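Local structure of polyketide biosynthesis 3-hydroxy-3-methylglutaryl-ACP synthase PksG (Bacillus subtilis, 4YXT) at residues L18-M21 with E22-K25; M123-N126 with F127-Q131; A269-T273 with S274-T278. The protein catalyses the aldol condensation of an acetyl group on the carrier protein AcpK with a beta-ketothioester polyketide intermediate during bacillaene biosynthesis. The protein carries 1 engineered substitution. All coordinates share one frame; numbering follows the deposited sequence.

In the fold
Each contact lies at a helix end: contacts 1 and 3 at the starts of helices 20-27 and 273-283, contact 2 at the finish of helix 116-130. Contacts 1 and 3 share a plan, an apolar residue just ahead of the N-cap meeting another in the first turn. Contacts 1 and 2 sit on opposite sides of the chain's centre, about 31 Å apart at nearest atoms; contact 3 approaches to about 17 Å of contact 1 and 29 Å of contact 2. All lie away from the active site, assigned by similarity to C114, H250 and position 82, an engineered alanine here. C114 precedes helix 116-130, whose far end is contact 2.

Contact 1 of 3, residues L18-M21 with E22-K25; sequences LDVM and ELAK
D19 and E22 meet where strand 16-19 turns into helix 20-27, and one water ties them together. The water accepts from D19 N at 3.0 Å and donates to E22 OE1, also at 3.0 Å, so the amide of the N-cap residue is satisfied indirectly by the carboxylate three residues on. E22 reaches it with a chain extended beyond CG, and glutamate has the length and the acceptor this place needs. The side chain of D19 crosses that of E22 at about a right angle, OD2 lying 3.2 Å from E22 CG. Their carboxylates are turned 72° apart, with D19 OD2 and E22 OE2 separated by 4.0 Å; two like charges so near would tend to raise the pKa of one of them.

The carbonyls are taken up in order: D19 O receives L23 N, V20 O receives A24 N and M21 O receives K25 N. The last is the straightest at 170°.

Beneath the polar side, L18 holds CG anti to its own N (chi1 -169°), which brings CD2 to 3.8 Å from L23 CB. Both leucines also touch Y367 of helix 364-370, while A24, small enough for close approach, meets F34. L18 and L23, at N' and N4, form a hydrophobic staple; beside it, the water-bridged link from D19 N to E22 is a variant of the N-cap to N3 pairing of a capping box.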
loop_
_atom_site.group_PDB
_atom_site.type_symbol
_atom_site.label_atom_id
_atom_site.label_comp_id
_atom_site.label_asym_id
_atom_site.label_seq_id
_atom_site.Cartn_x
_atom_site.Cartn_y
_atom_site.Cartn_z
ATOM N N LEU A 18 21.420 -18.491 -10.287
ATOM C CA LEU A 18 21.444 -19.675 -11.150
ATOM C C LEU A 18 21.788 -19.275 -12.559
ATOM O O LEU A 18 21.342 -18.241 -13.059
ATOM C CB LEU A 18 20.110 -20.413 -11.132
ATOM C CG LEU A 18 20.148 -21.791 -11.797
ATOM C CD1 LEU A 18 20.755 -22.828 -10.850
ATOM C CD2 LEU A 18 18.759 -22.187 -12.265
ATOM N N ASP A 19 22.612 -20.071 -13.221
ATOM C CA ASP A 19 22.825 -19.837 -14.637
ATOM C C ASP A 19 21.637 -20.419 -15.394
ATOM O O ASP A 19 21.358 -21.599 -15.353
ATOM C CB ASP A 19 24.138 -20.422 -15.131
ATOM C CG ASP A 19 24.407 -20.076 -16.588
ATOM O OD1 ASP A 19 24.136 -18.932 -17.031
ATOM O OD2 ASP A 19 24.916 -20.948 -17.290
ATOM N N VAL A 20 20.923 -19.552 -16.073
ATOM C CA VAL A 20 19.647 -19.901 -16.658
ATOM C C VAL A 20 19.791 -20.568 -18.039
ATOM O O VAL A 20 18.851 -21.203 -18.509
ATOM C CB VAL A 20 18.735 -18.644 -16.610
ATOM C CG1 VAL A 20 17.821 -18.513 -17.780
ATOM C CG2 VAL A 20 17.944 -18.689 -15.316
ATOM N N MET A 21 20.962 -20.454 -18.661
ATOM C CA MET A 21 21.272 -21.248 -19.866
ATOM C C MET A 21 21.500 -22.717 -19.498
ATOM O O MET A 21 20.927 -23.600 -20.128
ATOM C CB MET A 21 22.459 -20.679 -20.633
ATOM C CG MET A 21 22.230 -19.266 -21.181
ATOM S SD MET A 21 23.071 -17.922 -20.289
ATOM C CE MET A 21 22.824 -16.577 -21.441
ATOM N N GLU A 22 22.276 -22.980 -18.449
ATOM C CA GLU A 22 22.366 -24.341 -17.901
ATOM C C GLU A 22 20.984 -24.877 -17.565
ATOM O O GLU A 22 20.689 -26.063 -17.784
ATOM C CB GLU A 22 23.232 -24.401 -16.635
ATOM C CG GLU A 22 24.724 -24.133 -16.839
ATOM C CD GLU A 22 25.529 -23.996 -15.519
ATOM O OE1 GLU A 22 24.939 -23.843 -14.409
ATOM O OE2 GLU A 22 26.787 -24.032 -15.584
ATOM N N LEU A 23 20.135 -24.028 -16.994
ATOM C CA LEU A 23 18.804 -24.493 -16.593
ATOM C C LEU A 23 18.013 -24.919 -17.828
ATOM O O LEU A 23 17.320 -25.903 -17.805
ATOM C CB LEU A 23 18.045 -23.421 -15.811
ATOM C CG LEU A 23 16.637 -23.803 -15.379
ATOM C CD1 LEU A 23 16.679 -24.882 -14.292
ATOM C CD2 LEU A 23 15.869 -22.573 -14.916
ATOM N N ALA A 24 18.125 -24.169 -18.904
ATOM C CA ALA A 24 17.374 -24.495 -20.095
ATOM C C ALA A 24 17.725 -25.932 -20.559
ATOM O O ALA A 24 16.822 -26.746 -20.843
ATOM C CB ALA A 24 17.657 -23.476 -21.181
ATOM N N LYS A 25 19.035 -26.218 -20.607
ATOM C CA LYS A 25 19.584 -27.535 -20.957
ATOM C C LYS A 25 18.942 -28.617 -20.133
ATOM O O LYS A 25 18.469 -29.621 -20.659
ATOM C CB LYS A 25 21.098 -27.585 -20.696
ATOM C CG LYS A 25 21.996 -27.281 -21.887
ATOM C CD LYS A 25 21.485 -26.122 -22.721
ATOM C CE LYS A 25 22.448 -25.809 -23.847
ATOM N NZ LYS A 25 23.716 -25.231 -23.308
HETATM O O HOH W 1 24.158 -22.289 -12.002
#

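Contact 2 of 3, residues M123-N126 with F127-Q131; sequences MAVN and FILSQ
I128 O is gripped twice by Q131, through its backbone N at 3.2 Å and its side-chain NE2 at 2.9 Å. The second bond is nearly straight, 172°, and lies in the plane of the carbonyl as well as that of the amide. Q131 has left the helix with a positive phi of 56°, and its side chain folds back toward the last turn; a glutamine suits because NE2 has a second hydrogen to offer, here used on E179 OE2.

One residue earlier, S130 OG donates to F127 O at 2.7 Å. With OG placed between its own N and carbonyl carbon (chi1 76°), the hydroxyl leans back along the helix, and it is also bonded to T132 OG1. S130 N goes to N126 O at 2.9 Å.

Along another flank, V125 and L129 lie side by side and point the same way, V125 CG1 at 3.9 Å from L129 CD1, beside the bond from L129 N to V125 O. A124 presents a small methyl to A138, V140 and V177 of the central sheet. On the subunit interface, F127 packs against N126 of the second subunit, and L129 against T132 of the second subunit.

Side-chain donors thus serve carbonyls at the helix's C-terminal end, where the backbone is running out of amides, while apolar groups fix the helix between its own sheet and the dimer partner.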
loop_
_atom_site.group_PDB
_atom_site.type_symbol
_atom_site.label_atom_id
_atom_site.label_comp_id
_atom_site.label_asym_id
_atom_site.label_seq_id
_atom_site.Cartn_x
_atom_site.Cartn_y
_atom_site.Cartn_z
ATOM N N MET A 123 4.310 8.552 -4.716
ATOM C CA MET A 123 3.739 9.077 -3.522
ATOM C C MET A 123 4.872 9.766 -2.758
ATOM O O MET A 123 4.630 10.782 -2.171
ATOM C CB MET A 123 3.080 7.997 -2.665
ATOM C CG MET A 123 1.885 7.326 -3.303
ATOM S SD MET A 123 0.451 8.365 -3.715
ATOM C CE MET A 123 0.635 8.469 -5.496
ATOM N N ALA A 124 6.102 9.256 -2.857
ATOM C CA ALA A 124 7.207 9.821 -2.124
ATOM C C ALA A 124 7.571 11.179 -2.775
ATOM O O ALA A 124 7.848 12.097 -2.062
ATOM C CB ALA A 124 8.398 8.930 -2.164
ATOM N N VAL A 125 7.473 11.272 -4.110
ATOM C CA VAL A 125 7.672 12.525 -4.815
ATOM C C VAL A 125 6.677 13.602 -4.381
ATOM O O VAL A 125 7.059 14.761 -4.135
ATOM C CB VAL A 125 7.636 12.351 -6.347
ATOM C CG1 VAL A 125 7.667 13.717 -7.026
ATOM C CG2 VAL A 125 8.816 11.521 -6.832
ATOM N N ASN A 126 5.400 13.245 -4.291
ATOM C CA ASN A 126 4.383 14.194 -3.799
ATOM C C ASN A 126 4.562 14.593 -2.330
ATOM O O ASN A 126 4.206 15.681 -1.950
ATOM C CB ASN A 126 2.972 13.712 -4.064
ATOM C CG ASN A 126 2.710 13.478 -5.547
ATOM O OD1 ASN A 126 3.423 13.996 -6.402
ATOM N ND2 ASN A 126 1.692 12.661 -5.857
ATOM N N PHE A 127 5.109 13.723 -1.511
ATOM C CA PHE A 127 5.439 14.125 -0.153
ATOM C C PHE A 127 6.482 15.268 -0.267
ATOM O O PHE A 127 6.298 16.309 0.352
ATOM C CB PHE A 127 5.897 12.921 0.695
ATOM C CG PHE A 127 6.507 13.276 2.043
ATOM C CD1 PHE A 127 5.768 13.916 3.037
ATOM C CD2 PHE A 127 7.838 13.002 2.314
ATOM C CE1 PHE A 127 6.335 14.221 4.285
ATOM C CE2 PHE A 127 8.412 13.323 3.558
ATOM C CZ PHE A 127 7.647 13.927 4.542
ATOM N N ILE A 128 7.515 15.099 -1.097
ATOM C CA ILE A 128 8.593 16.088 -1.159
ATOM C C ILE A 128 8.028 17.371 -1.718
ATOM O O ILE A 128 8.224 18.403 -1.135
ATOM C CB ILE A 128 9.785 15.649 -2.058
ATOM C CG1 ILE A 128 10.513 14.374 -1.520
ATOM C CG2 ILE A 128 10.702 16.832 -2.336
ATOM C CD1 ILE A 128 10.841 14.197 -0.047
ATOM N N LEU A 129 7.304 17.289 -2.842
ATOM C CA LEU A 129 6.701 18.453 -3.455
ATOM C C LEU A 129 5.677 19.150 -2.567
ATOM O O LEU A 129 5.490 20.351 -2.689
ATOM C CB LEU A 129 6.003 18.098 -4.772
ATOM C CG LEU A 129 6.946 17.679 -5.873
ATOM C CD1 LEU A 129 6.116 17.265 -7.066
ATOM C CD2 LEU A 129 7.923 18.810 -6.206
ATOM N N SER A 130 5.017 18.424 -1.683
ATOM C CA SER A 130 3.996 19.037 -0.828
ATOM C C SER A 130 4.580 20.012 0.207
ATOM O O SER A 130 3.869 20.839 0.739
ATOM C CB SER A 130 3.221 17.986 -0.069
ATOM O OG SER A 130 4.018 17.516 0.994
ATOM N N GLN A 131 5.851 19.841 0.554
ATOM C CA GLN A 131 6.532 20.688 1.507
ATOM C C GLN A 131 5.774 20.703 2.814
ATOM O O GLN A 131 5.792 21.689 3.517
ATOM C CB GLN A 131 6.770 22.117 0.941
ATOM C CG GLN A 131 7.886 22.154 -0.145
ATOM C CD GLN A 131 9.254 21.768 0.427
ATOM O OE1 GLN A 131 9.902 22.590 1.045
ATOM N NE2 GLN A 131 9.657 20.473 0.296
#

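Contact 3 of 3, residues A269-T273 with S274-T278; sequences AKVKT and SGIET
This is a local, surface contact at a helix start, where the loop leaving helix 254-267 turns into helix 273-283. V271 and I276 bracket the turn, their side chains crossing at about a right angle with V271 CG1 at 3.8 Å from I276 CG1. The other branch of V271 has a different task: CG2 stands anti to the backbone N and lies 3.8 Å from G275 CA, over the position a side chain there would occupy. Glycine therefore suits this place, G275, since the valine can close directly on the backbone.

I276 carries the inward side of the contact, being buried against H261, M265 and R266 of helix 254-267. A branched apolar chain is fitting here, as it can meet V271 and the neighbouring helix at once.

The backbone bonds of this first turn are only partly regular. I276 N is shared weakly between K272 O at 3.1 Å and T273 O at 3.0 Å. T273 O also receives E277 N, in the carbonyl plane, at 3.3 Å and 159°. At the next residue, S274 O accepts T278 N at 3.1 Å. E277 keeps its carboxylate near K258, a long and weak ion pair.

K272 is the N-cap, so V271 and I276 stand at N' and N4: the pairing of apolar chains across the cap is a hydrophobic staple.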
loop_
_atom_site.group_PDB
_atom_site.type_symbol
_atom_site.label_atom_id
_atom_site.label_comp_id
_atom_site.label_asym_id
_atom_site.label_seq_id
_atom_site.Cartn_x
_atom_site.Cartn_y
_atom_site.Cartn_z
ATOM N N ALA A 269 6.190 6.559 -35.633
ATOM C CA ALA A 269 7.179 6.009 -36.556
ATOM C C ALA A 269 7.738 6.889 -37.650
ATOM O O ALA A 269 8.510 7.784 -37.385
ATOM C CB ALA A 269 6.623 4.744 -37.167
ATOM N N LYS A 270 7.349 6.608 -38.885
ATOM C CA LYS A 270 8.202 6.822 -40.037
ATOM C C LYS A 270 9.681 6.574 -39.658
ATOM O O LYS A 270 10.500 7.499 -39.609
ATOM C CB LYS A 270 7.960 8.203 -40.648
ATOM C CG LYS A 270 6.671 8.301 -41.456
ATOM C CD LYS A 270 6.225 9.750 -41.575
ATOM C CE LYS A 270 5.569 10.235 -40.281
ATOM N NZ LYS A 270 5.289 11.702 -40.245
ATOM N N VAL A 271 9.981 5.308 -39.372
ATOM C CA VAL A 271 11.354 4.819 -39.210
ATOM C C VAL A 271 11.584 3.525 -40.053
ATOM O O VAL A 271 10.627 2.880 -40.480
ATOM C CB VAL A 271 11.651 4.621 -37.702
ATOM C CG1 VAL A 271 10.822 3.475 -37.156
ATOM C CG2 VAL A 271 13.135 4.411 -37.434
ATOM N N LYS A 272 12.843 3.167 -40.318
ATOM C CA LYS A 272 13.212 1.892 -40.995
ATOM C C LYS A 272 13.465 0.803 -39.974
ATOM O O LYS A 272 13.630 1.123 -38.794
ATOM C CB LYS A 272 14.503 2.054 -41.806
ATOM C CG LYS A 272 14.435 3.055 -42.945
ATOM C CD LYS A 272 15.830 3.439 -43.445
ATOM C CE LYS A 272 16.288 4.783 -42.865
ATOM N NZ LYS A 272 17.660 5.236 -43.276
ATOM N N THR A 273 13.542 -0.466 -40.426
ATOM C CA THR A 273 13.846 -1.597 -39.547
ATOM C C THR A 273 15.167 -1.337 -38.845
ATOM O O THR A 273 15.296 -1.566 -37.640
ATOM C CB THR A 273 13.926 -2.976 -40.270
ATOM O OG1 THR A 273 12.791 -3.168 -41.125
ATOM C CG2 THR A 273 13.919 -4.128 -39.266
ATOM N N SER A 274 16.130 -0.816 -39.593
ATOM C CA SER A 274 17.459 -0.682 -39.072
ATOM C C SER A 274 17.522 0.490 -38.114
ATOM O O SER A 274 18.372 0.522 -37.250
ATOM C CB SER A 274 18.467 -0.554 -40.204
ATOM O OG SER A 274 18.125 0.492 -41.075
ATOM N N GLY A 275 16.629 1.458 -38.312
ATOM C CA GLY A 275 16.437 2.570 -37.385
ATOM C C GLY A 275 15.868 2.096 -36.064
ATOM O O GLY A 275 16.183 2.685 -35.043
ATOM N N ILE A 276 15.082 1.012 -36.077
ATOM C CA ILE A 276 14.517 0.487 -34.853
ATOM C C ILE A 276 15.555 -0.229 -33.990
ATOM O O ILE A 276 15.542 -0.084 -32.763
ATOM C CB ILE A 276 13.345 -0.474 -35.076
ATOM C CG1 ILE A 276 12.139 0.282 -35.584
ATOM C CG2 ILE A 276 12.972 -1.152 -33.764
ATOM C CD1 ILE A 276 10.979 -0.620 -35.962
ATOM N N GLU A 277 16.398 -1.047 -34.612
ATOM C CA GLU A 277 17.465 -1.733 -33.862
ATOM C C GLU A 277 18.485 -0.707 -33.398
ATOM O O GLU A 277 19.058 -0.812 -32.336
ATOM C CB GLU A 277 18.141 -2.781 -34.735
ATOM C CG GLU A 277 17.245 -3.977 -35.048
ATOM C CD GLU A 277 17.005 -4.888 -33.848
ATOM O OE1 GLU A 277 17.595 -4.637 -32.775
ATOM O OE2 GLU A 277 16.225 -5.866 -33.972
ATOM N N THR A 278 18.684 0.313 -34.202
ATOM C CA THR A 278 19.619 1.370 -33.851
ATOM C C THR A 278 19.143 2.064 -32.549
ATOM O O THR A 278 19.893 2.217 -31.583
ATOM C CB THR A 278 19.770 2.347 -35.038
ATOM O OG1 THR A 278 20.326 1.629 -36.153
ATOM C CG2 THR A 278 20.677 3.508 -34.697
#